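PDB 5CDD: structural polyprotein, VP3 from Israeli acute paralysis virus, which probably serves as a structural building block of the viral capsid, being the VP3 piece cut from a longer structural polyprotein. Local coordinates for residues W71-I81 against C239-A248; G94-I102 against K215-N223. All coordinates share one frame; numbering follows the deposited sequence.

Contact 1: W71-I81 against C239-A248; sequences WKTTDAIQKPI and CIRPVTKLMA
In this picornavirus-like jelly roll, the loop after strand 64-72 of one sheet packs on strand 236-247 of the other, where Trp71 meets Pro242 and Leu246. Trp71 lies near the end of strand 64-72, which pairs with strand 255-265. Strand 236-247 turns a corner at Val243 and Thr244, which form a classic beta bulge opposite Arg152. The indole of Trp71 fits against this corner. CB of Leu246 sits over one face of the indole, 4.1 Å from the centroid of the five-membered ring, in a CH-pi contact. The Pro242 ring approaches the same indole obliquely, with its CG 3.4 Å from NE1 of Trp71. The carbonyl O of Thr244 lies at the indole edge, near the ring plane. With chi1 at -178°, CG of Trp71 swings opposite the backbone N and the indole lies along Pro242 and Leu246.

Two backbone bonds fasten the loop further along. N of Gln78 donates to O of Pro242 at 2.7 Å, and N of Ile81 donates to O of Ile240 at 3.0 Å. Both are nearly straight. Between them the Pro80 ring lies alongside Arg241, with CD of Pro80 3.8 Å from CD of Arg241. The arginine chain bends at chi3 (-52°), and CA of Gln78 lies over one face of the guanidinium. At the other end, the type I turn from Lys72 to Asp75 is closed by the backbone bond from Asp75 N to Lys72 O.

The chemistry is therefore divided. Apolar packing surrounds the indole, and two backbone bonds tie the loop to the strand. Arg241 gives the loop its aliphatic part, while its charge is met elsewhere by a salt bridge to Glu154 and by the carbonyls of Ala183 and Leu178.

Contact 2: G94-I102 against K215-N223; sequences GMPCYSKSI and KTAGIYGAN
Lys100 reaches across to the 215-223 loop and donates from NZ to two backbone carbonyls. The contact joins the run leading into strand 101-106 to the loop between strand 214-215 and helix 228-231, in the buried interior of the chain. O of Ala222 is 2.8 Å from NZ of Lys100, and the donor lies in the carbonyl plane on a lone pair. O of Ile219 is 3.0 Å from the same NZ, which here stands nearly in line with the C=O bond. With chi1 at 68° and the chain extended beyond CG, the lysine runs across Ile219 and brings NZ to the two carbonyls. The closest approach of the two side chains is 3.4 Å, from CD of Lys100 to CG1 of Ile219. The isoleucine also packs on backbone: its CB is 3.3 Å from O of Tyr98.

A backbone bond runs the other way: N of Ile219 donates to O of Cys97 at 2.9 Å. CA of Gly218 adds a CA-H...O contact to the same oxygen. Pro96 sits beside this bond, with its CG 3.6 Å from CA of Thr216.

Two overlapping turns shape the loop. A type II' turn spans Ala217 to Tyr220, and a type II turn spans Ile219 to Ala222. In the second, N of Ala222 donates to O of Ile219, so this oxygen has two donors. Further out, Glu116 makes a salt bridge with NZ of Lys100 and accepts from N of Gly221. Trp133 packs on Pro96 and Thr216, and Phe230 on Ile219.

The buried ammonium has two carbonyls and the Glu116 carboxylate as partners, which would probably favour its charged form.

In the fold
Contact 1 and contact 2 lie in separate parts of the VP3 domain. Their centres are 27 Å apart, and their nearest atoms are about 9 Å apart without touching. The centre of contact 1 lies about 26 Å from the centre of the chain, that of contact 2 about 8 Å. Contact 1 is partly buried, contact 2 fully. Along the chain, contact 2 is nested inside the loop closed by contact 1. The sheet containing strand 64-72 and strand 255-265 also includes strand 132-144, which packs on segment 94-102 through Met137 against Met95. No other chain touches the segments of contact 1. Those of contact 2 meet neighbouring chains, including Gln150 of another chain, which accepts from Lys215.

Contact 1: W71-I81 against C239-A248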
loop_
_atom_site.group_PDB
_atom_site.type_symbol
_atom_site.label_atom_id
_atom_site.label_comp_id
_atom_site.label_asym_id
_atom_site.label_seq_id
_atom_site.Cartn_x
_atom_site.Cartn_y
_atom_site.Cartn_z
ATOM N N TRP B 71 -46.736 57.831 -9.473
ATOM C CA TRP B 71 -47.288 57.960 -10.811
ATOM C C TRP B 71 -48.603 58.727 -10.710
ATOM O O TRP B 71 -49.569 58.255 -10.113
ATOM C CB TRP B 71 -47.501 56.573 -11.422
ATOM C CG TRP B 71 -48.016 56.588 -12.830
ATOM C CD1 TRP B 71 -47.949 57.622 -13.723
ATOM C CD2 TRP B 71 -48.634 55.499 -13.526
ATOM N NE1 TRP B 71 -48.488 57.243 -14.929
ATOM C CE2 TRP B 71 -48.915 55.945 -14.836
ATOM C CE3 TRP B 71 -48.977 54.188 -13.168
ATOM C CZ2 TRP B 71 -49.524 55.124 -15.793
ATOM C CZ3 TRP B 71 -49.581 53.372 -14.120
ATOM C CH2 TRP B 71 -49.847 53.845 -15.417
ATOM N N LYS B 72 -48.622 59.924 -11.288
ATOM C CA LYS B 72 -49.798 60.785 -11.257
ATOM C C LYS B 72 -50.583 60.716 -12.553
ATOM O O LYS B 72 -50.052 60.341 -13.597
ATOM C CB LYS B 72 -49.374 62.235 -11.028
ATOM C CG LYS B 72 -48.441 62.434 -9.857
ATOM C CD LYS B 72 -47.906 63.851 -9.832
ATOM C CE LYS B 72 -46.886 64.023 -8.725
ATOM N NZ LYS B 72 -46.293 65.387 -8.730
ATOM N N THR B 73 -51.854 61.091 -12.481
ATOM C CA THR B 73 -52.698 61.100 -13.662
ATOM C C THR B 73 -52.216 62.264 -14.526
ATOM O O THR B 73 -52.626 62.419 -15.672
ATOM C CB THR B 73 -54.175 61.301 -13.277
ATOM O OG1 THR B 73 -54.315 62.531 -12.558
ATOM C CG2 THR B 73 -54.653 60.148 -12.397
ATOM N N THR B 74 -51.317 63.061 -13.956
ATOM C CA THR B 74 -50.746 64.225 -14.621
ATOM C C THR B 74 -49.519 63.905 -15.481
ATOM O O THR B 74 -49.248 64.600 -16.457
ATOM C CB THR B 74 -50.372 65.309 -13.573
ATOM O OG1 THR B 74 -51.432 66.267 -13.483
ATOM C CG2 THR B 74 -49.064 66.005 -13.929
ATOM N N ASP B 75 -48.779 62.862 -15.119
ATOM C CA ASP B 75 -47.591 62.476 -15.873
ATOM C C ASP B 75 -47.895 62.199 -17.345
ATOM O O ASP B 75 -48.947 61.657 -17.688
ATOM C CB ASP B 75 -46.945 61.247 -15.236
ATOM C CG ASP B 75 -46.502 61.499 -13.810
ATOM O OD1 ASP B 75 -45.716 62.445 -13.580
ATOM O OD2 ASP B 75 -46.934 60.748 -12.916
ATOM N N ALA B 76 -46.962 62.584 -18.209
ATOM C CA ALA B 76 -47.102 62.396 -19.646
ATOM C C ALA B 76 -46.659 61.005 -20.069
ATOM O O ALA B 76 -45.849 60.371 -19.396
ATOM C CB ALA B 76 -46.282 63.436 -20.373
ATOM N N ILE B 77 -47.182 60.539 -21.196
ATOM C CA ILE B 77 -46.822 59.219 -21.698
ATOM C C ILE B 77 -45.446 59.214 -22.364
ATOM O O ILE B 77 -44.897 60.264 -22.708
ATOM C CB ILE B 77 -47.857 58.701 -22.717
ATOM C CG1 ILE B 77 -47.900 59.626 -23.935
ATOM C CG2 ILE B 77 -49.222 58.623 -22.061
ATOM C CD1 ILE B 77 -48.763 59.117 -25.069
ATOM N N GLN B 78 -44.902 58.017 -22.555
ATOM C CA GLN B 78 -43.593 57.843 -23.169
ATOM C C GLN B 78 -42.535 58.773 -22.567
ATOM O O GLN B 78 -41.669 59.280 -23.272
ATOM C CB GLN B 78 -43.682 58.053 -24.683
ATOM C CG GLN B 78 -44.572 57.043 -25.391
ATOM C CD GLN B 78 -44.331 57.013 -26.884
ATOM O OE1 GLN B 78 -44.438 58.034 -27.564
ATOM N NE2 GLN B 78 -44.009 55.836 -27.405
ATOM N N LYS B 79 -42.619 58.993 -21.259
ATOM C CA LYS B 79 -41.668 59.834 -20.540
ATOM C C LYS B 79 -41.317 59.104 -19.249
ATOM O O LYS B 79 -42.198 58.822 -18.434
ATOM C CB LYS B 79 -42.284 61.200 -20.213
ATOM C CG LYS B 79 -41.349 62.125 -19.444
ATOM C CD LYS B 79 -42.011 63.444 -19.066
ATOM C CE LYS B 79 -41.117 64.269 -18.142
ATOM N NZ LYS B 79 -40.792 63.535 -16.883
ATOM N N PRO B 80 -40.026 58.794 -19.038
ATOM C CA PRO B 80 -39.674 58.087 -17.806
ATOM C C PRO B 80 -40.238 58.764 -16.572
ATOM O O PRO B 80 -40.069 59.968 -16.383
ATOM C CB PRO B 80 -38.145 58.084 -17.833
ATOM C CG PRO B 80 -37.818 59.338 -18.555
ATOM C CD PRO B 80 -38.814 59.313 -19.697
ATOM N N ILE B 81 -40.925 57.983 -15.745
ATOM C CA ILE B 81 -41.521 58.500 -14.521
ATOM C C ILE B 81 -40.529 59.320 -13.712
ATOM O O ILE B 81 -39.494 58.814 -13.282
ATOM C CB ILE B 81 -42.050 57.361 -13.638
ATOM C CG1 ILE B 81 -43.324 56.804 -14.262
ATOM C CG2 ILE B 81 -42.298 57.869 -12.219
ATOM C CD1 ILE B 81 -43.880 55.607 -13.572
ATOM N N CYS B 239 -36.355 51.083 -18.228
ATOM C CA CYS B 239 -37.026 52.369 -18.258
ATOM C C CYS B 239 -38.526 52.190 -18.069
ATOM O O CYS B 239 -39.164 51.422 -18.791
ATOM C CB CYS B 239 -36.734 53.069 -19.585
ATOM S SG CYS B 239 -37.200 54.803 -19.620
ATOM N N ILE B 240 -39.081 52.903 -17.091
ATOM C CA ILE B 240 -40.507 52.824 -16.796
ATOM C C ILE B 240 -41.237 54.074 -17.295
ATOM O O ILE B 240 -41.153 55.142 -16.685
ATOM C CB ILE B 240 -40.740 52.667 -15.278
ATOM C CG1 ILE B 240 -39.922 51.486 -14.751
ATOM C CG2 ILE B 240 -42.218 52.442 -14.997
ATOM C CD1 ILE B 240 -40.013 51.289 -13.254
ATOM N N ARG B 241 -41.955 53.930 -18.407
ATOM C CA ARG B 241 -42.693 55.041 -19.001
ATOM C C ARG B 241 -44.150 54.669 -19.244
ATOM O O ARG B 241 -44.451 53.560 -19.685
ATOM C CB ARG B 241 -42.056 55.444 -20.334
ATOM C CG ARG B 241 -40.572 55.736 -20.257
ATOM C CD ARG B 241 -40.030 56.210 -21.596
ATOM N NE ARG B 241 -40.376 55.300 -22.683
ATOM C CZ ARG B 241 -39.868 55.375 -23.908
ATOM N NH1 ARG B 241 -38.985 56.319 -24.204
ATOM N NH2 ARG B 241 -40.244 54.509 -24.838
ATOM N N PRO B 242 -45.077 55.596 -18.958
ATOM C CA PRO B 242 -46.501 55.322 -19.166
ATOM C C PRO B 242 -46.846 55.235 -20.652
ATOM O O PRO B 242 -46.425 56.079 -21.442
ATOM C CB PRO B 242 -47.185 56.513 -18.497
ATOM C CG PRO B 242 -46.191 56.953 -17.461
ATOM C CD PRO B 242 -44.891 56.847 -18.204
ATOM N N VAL B 243 -47.599 54.208 -21.032
ATOM C CA VAL B 243 -48.022 54.042 -22.420
ATOM C C VAL B 243 -49.395 54.694 -22.522
ATOM O O VAL B 243 -49.719 55.361 -23.506
ATOM C CB VAL B 243 -48.142 52.551 -22.802
ATOM C CG1 VAL B 243 -48.752 52.412 -24.187
ATOM C CG2 VAL B 243 -46.778 51.901 -22.770
ATOM N N THR B 244 -50.190 54.484 -21.478
ATOM C CA THR B 244 -51.533 55.035 -21.368
ATOM C C THR B 244 -51.577 55.830 -20.069
ATOM O O THR B 244 -51.306 55.292 -18.995
ATOM C CB THR B 244 -52.593 53.917 -21.317
ATOM O OG1 THR B 244 -52.616 53.226 -22.571
ATOM C CG2 THR B 244 -53.972 54.495 -21.028
ATOM N N LYS B 245 -51.911 57.111 -20.171
ATOM C CA LYS B 245 -51.976 57.987 -19.008
ATOM C C LYS B 245 -52.785 57.361 -17.872
ATOM O O LYS B 245 -53.689 56.560 -18.111
ATOM C CB LYS B 245 -52.579 59.331 -19.417
ATOM C CG LYS B 245 -52.076 60.506 -18.600
ATOM C CD LYS B 245 -52.369 61.819 -19.303
ATOM C CE LYS B 245 -51.694 62.982 -18.598
ATOM N NZ LYS B 245 -51.916 64.267 -19.316
ATOM N N LEU B 246 -52.452 57.723 -16.636
ATOM C CA LEU B 246 -53.149 57.184 -15.472
ATOM C C LEU B 246 -54.549 57.778 -15.333
ATOM O O LEU B 246 -54.719 58.995 -15.306
ATOM C CB LEU B 246 -52.351 57.466 -14.197
ATOM C CG LEU B 246 -52.967 56.933 -12.898
ATOM C CD1 LEU B 246 -53.057 55.416 -12.960
ATOM C CD2 LEU B 246 -52.127 57.367 -11.711
ATOM N N MET B 247 -55.548 56.907 -15.242
ATOM C CA MET B 247 -56.938 57.328 -15.104
ATOM C C MET B 247 -57.398 57.012 -13.691
ATOM O O MET B 247 -57.011 55.992 -13.131
ATOM C CB MET B 247 -57.802 56.576 -16.113
ATOM C CG MET B 247 -57.418 56.836 -17.557
ATOM S SD MET B 247 -58.085 58.393 -18.187
ATOM C CE MET B 247 -56.918 59.592 -17.568
ATOM N N ALA B 248 -58.224 57.875 -13.112
ATOM C CA ALA B 248 -58.690 57.645 -11.753
ATOM C C ALA B 248 -59.902 58.475 -11.370
ATOM O O ALA B 248 -59.851 59.700 -11.413
ATOM C CB ALA B 248 -57.564 57.927 -10.779
#

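Contact 2: G94-I102 against K215-N223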
loop_
_atom_site.group_PDB
_atom_site.type_symbol
_atom_site.label_atom_id
_atom_site.label_comp_id
_atom_site.label_asym_id
_atom_site.label_seq_id
_atom_site.Cartn_x
_atom_site.Cartn_y
_atom_site.Cartn_z
ATOM N N GLY B 94 -27.887 45.919 -13.130
ATOM C CA GLY B 94 -26.606 45.409 -12.679
ATOM C C GLY B 94 -26.635 45.039 -11.211
ATOM O O GLY B 94 -27.434 45.579 -10.444
ATOM N N MET B 95 -25.757 44.123 -10.816
ATOM C CA MET B 95 -25.698 43.670 -9.432
ATOM C C MET B 95 -25.146 44.728 -8.474
ATOM O O MET B 95 -25.618 44.847 -7.345
ATOM C CB MET B 95 -24.869 42.386 -9.340
ATOM C CG MET B 95 -25.201 41.522 -8.134
ATOM S SD MET B 95 -24.544 39.847 -8.274
ATOM C CE MET B 95 -23.304 39.848 -6.985
ATOM N N PRO B 96 -24.134 45.506 -8.907
ATOM C CA PRO B 96 -23.553 46.546 -8.048
ATOM C C PRO B 96 -24.579 47.619 -7.683
ATOM O O PRO B 96 -25.632 47.721 -8.314
ATOM C CB PRO B 96 -22.425 47.113 -8.906
ATOM C CG PRO B 96 -22.027 45.953 -9.753
ATOM C CD PRO B 96 -23.359 45.380 -10.154
ATOM N N CYS B 97 -24.271 48.424 -6.671
ATOM C CA CYS B 97 -25.184 49.479 -6.252
ATOM C C CYS B 97 -25.004 50.706 -7.143
ATOM O O CYS B 97 -23.884 51.035 -7.535
ATOM C CB CYS B 97 -24.934 49.851 -4.789
ATOM S SG CYS B 97 -26.334 50.700 -4.028
ATOM N N TYR B 98 -26.105 51.379 -7.461
ATOM C CA TYR B 98 -26.055 52.551 -8.327
ATOM C C TYR B 98 -26.568 53.830 -7.674
ATOM O O TYR B 98 -26.307 54.931 -8.163
ATOM C CB TYR B 98 -26.848 52.279 -9.607
ATOM C CG TYR B 98 -28.291 51.901 -9.359
ATOM C CD1 TYR B 98 -29.237 52.865 -9.008
ATOM C CD2 TYR B 98 -28.707 50.574 -9.451
ATOM C CE1 TYR B 98 -30.562 52.517 -8.754
ATOM C CE2 TYR B 98 -30.029 50.214 -9.197
ATOM C CZ TYR B 98 -30.950 51.191 -8.849
ATOM O OH TYR B 98 -32.254 50.842 -8.595
ATOM N N SER B 99 -27.295 53.689 -6.571
ATOM C CA SER B 99 -27.842 54.852 -5.881
ATOM C C SER B 99 -27.104 55.157 -4.586
ATOM O O SER B 99 -26.740 54.252 -3.837
ATOM C CB SER B 99 -29.327 54.635 -5.581
ATOM O OG SER B 99 -29.518 53.518 -4.731
ATOM N N LYS B 100 -26.887 56.443 -4.331
ATOM C CA LYS B 100 -26.205 56.877 -3.120
ATOM C C LYS B 100 -26.727 58.233 -2.675
ATOM O O LYS B 100 -27.339 58.966 -3.453
ATOM C CB LYS B 100 -24.695 56.969 -3.355
ATOM C CG LYS B 100 -24.278 58.072 -4.309
ATOM C CD LYS B 100 -22.780 58.050 -4.555
ATOM C CE LYS B 100 -22.394 59.034 -5.644
ATOM N NZ LYS B 100 -20.971 58.892 -6.044
ATOM N N SER B 101 -26.488 58.552 -1.410
ATOM C CA SER B 101 -26.901 59.819 -0.834
ATOM C C SER B 101 -25.657 60.443 -0.222
ATOM O O SER B 101 -24.787 59.734 0.278
ATOM C CB SER B 101 -27.955 59.592 0.247
ATOM O OG SER B 101 -28.309 60.811 0.874
ATOM N N ILE B 102 -25.564 61.766 -0.263
ATOM C CA ILE B 102 -24.404 62.437 0.297
ATOM C C ILE B 102 -24.720 63.163 1.590
ATOM O O ILE B 102 -25.556 64.067 1.629
ATOM C CB ILE B 102 -23.802 63.422 -0.712
ATOM C CG1 ILE B 102 -23.277 62.640 -1.914
ATOM C CG2 ILE B 102 -22.681 64.226 -0.065
ATOM C CD1 ILE B 102 -22.718 63.505 -2.993
ATOM N N LYS B 215 -17.587 45.075 -13.939
ATOM C CA LYS B 215 -16.999 45.594 -12.711
ATOM C C LYS B 215 -18.039 45.741 -11.608
ATOM O O LYS B 215 -19.238 45.794 -11.876
ATOM C CB LYS B 215 -16.312 46.935 -12.986
ATOM C CG LYS B 215 -15.054 46.815 -13.849
ATOM C CD LYS B 215 -14.299 48.138 -13.938
ATOM C CE LYS B 215 -12.937 47.973 -14.611
ATOM N NZ LYS B 215 -13.034 47.576 -16.044
ATOM N N THR B 216 -17.576 45.801 -10.364
ATOM C CA THR B 216 -18.474 45.929 -9.223
ATOM C C THR B 216 -18.357 47.271 -8.510
ATOM O O THR B 216 -18.906 47.449 -7.425
ATOM C CB THR B 216 -18.210 44.812 -8.188
ATOM O OG1 THR B 216 -16.879 44.953 -7.672
ATOM C CG2 THR B 216 -18.381 43.439 -8.825
ATOM N N ALA B 217 -17.647 48.212 -9.121
ATOM C CA ALA B 217 -17.455 49.533 -8.536
ATOM C C ALA B 217 -18.785 50.251 -8.328
ATOM O O ALA B 217 -19.031 50.843 -7.274
ATOM C CB ALA B 217 -16.544 50.368 -9.432
ATOM N N GLY B 218 -19.647 50.186 -9.336
ATOM C CA GLY B 218 -20.937 50.845 -9.239
ATOM C C GLY B 218 -20.888 52.359 -9.091
ATOM O O GLY B 218 -20.140 53.039 -9.797
ATOM N N ILE B 219 -21.685 52.889 -8.164
ATOM C CA ILE B 219 -21.758 54.333 -7.930
ATOM C C ILE B 219 -20.662 54.858 -6.998
ATOM O O ILE B 219 -20.491 56.064 -6.847
ATOM C CB ILE B 219 -23.142 54.722 -7.330
ATOM C CG1 ILE B 219 -23.370 56.232 -7.424
ATOM C CG2 ILE B 219 -23.238 54.238 -5.886
ATOM C CD1 ILE B 219 -23.519 56.739 -8.855
ATOM N N TYR B 220 -19.915 53.952 -6.378
ATOM C CA TYR B 220 -18.850 54.338 -5.453
ATOM C C TYR B 220 -17.894 55.394 -6.004
ATOM O O TYR B 220 -17.172 55.156 -6.973
ATOM C CB TYR B 220 -18.056 53.097 -5.026
ATOM C CG TYR B 220 -16.982 53.352 -3.988
ATOM C CD1 TYR B 220 -15.781 53.974 -4.332
ATOM C CD2 TYR B 220 -17.150 52.932 -2.670
ATOM C CE1 TYR B 220 -14.769 54.163 -3.389
ATOM C CE2 TYR B 220 -16.144 53.117 -1.715
ATOM C CZ TYR B 220 -14.956 53.731 -2.083
ATOM O OH TYR B 220 -13.955 53.902 -1.154
ATOM N N GLY B 221 -17.895 56.559 -5.362
ATOM C CA GLY B 221 -17.033 57.653 -5.771
ATOM C C GLY B 221 -17.246 58.139 -7.193
ATOM O O GLY B 221 -16.321 58.655 -7.820
ATOM N N ALA B 222 -18.467 57.988 -7.699
ATOM C CA ALA B 222 -18.801 58.404 -9.057
ATOM C C ALA B 222 -19.320 59.837 -9.114
ATOM O O ALA B 222 -20.204 60.220 -8.348
ATOM C CB ALA B 222 -19.834 57.454 -9.648
ATOM N N ASN B 223 -18.761 60.623 -10.028
ATOM C CA ASN B 223 -19.160 62.014 -10.210
ATOM C C ASN B 223 -18.751 62.529 -11.591
ATOM O O ASN B 223 -18.508 61.743 -12.508
ATOM C CB ASN B 223 -18.544 62.894 -9.117
ATOM C CG ASN B 223 -17.050 62.691 -8.973
ATOM O OD1 ASN B 223 -16.302 62.765 -9.949
ATOM N ND2 ASN B 223 -16.604 62.442 -7.746
#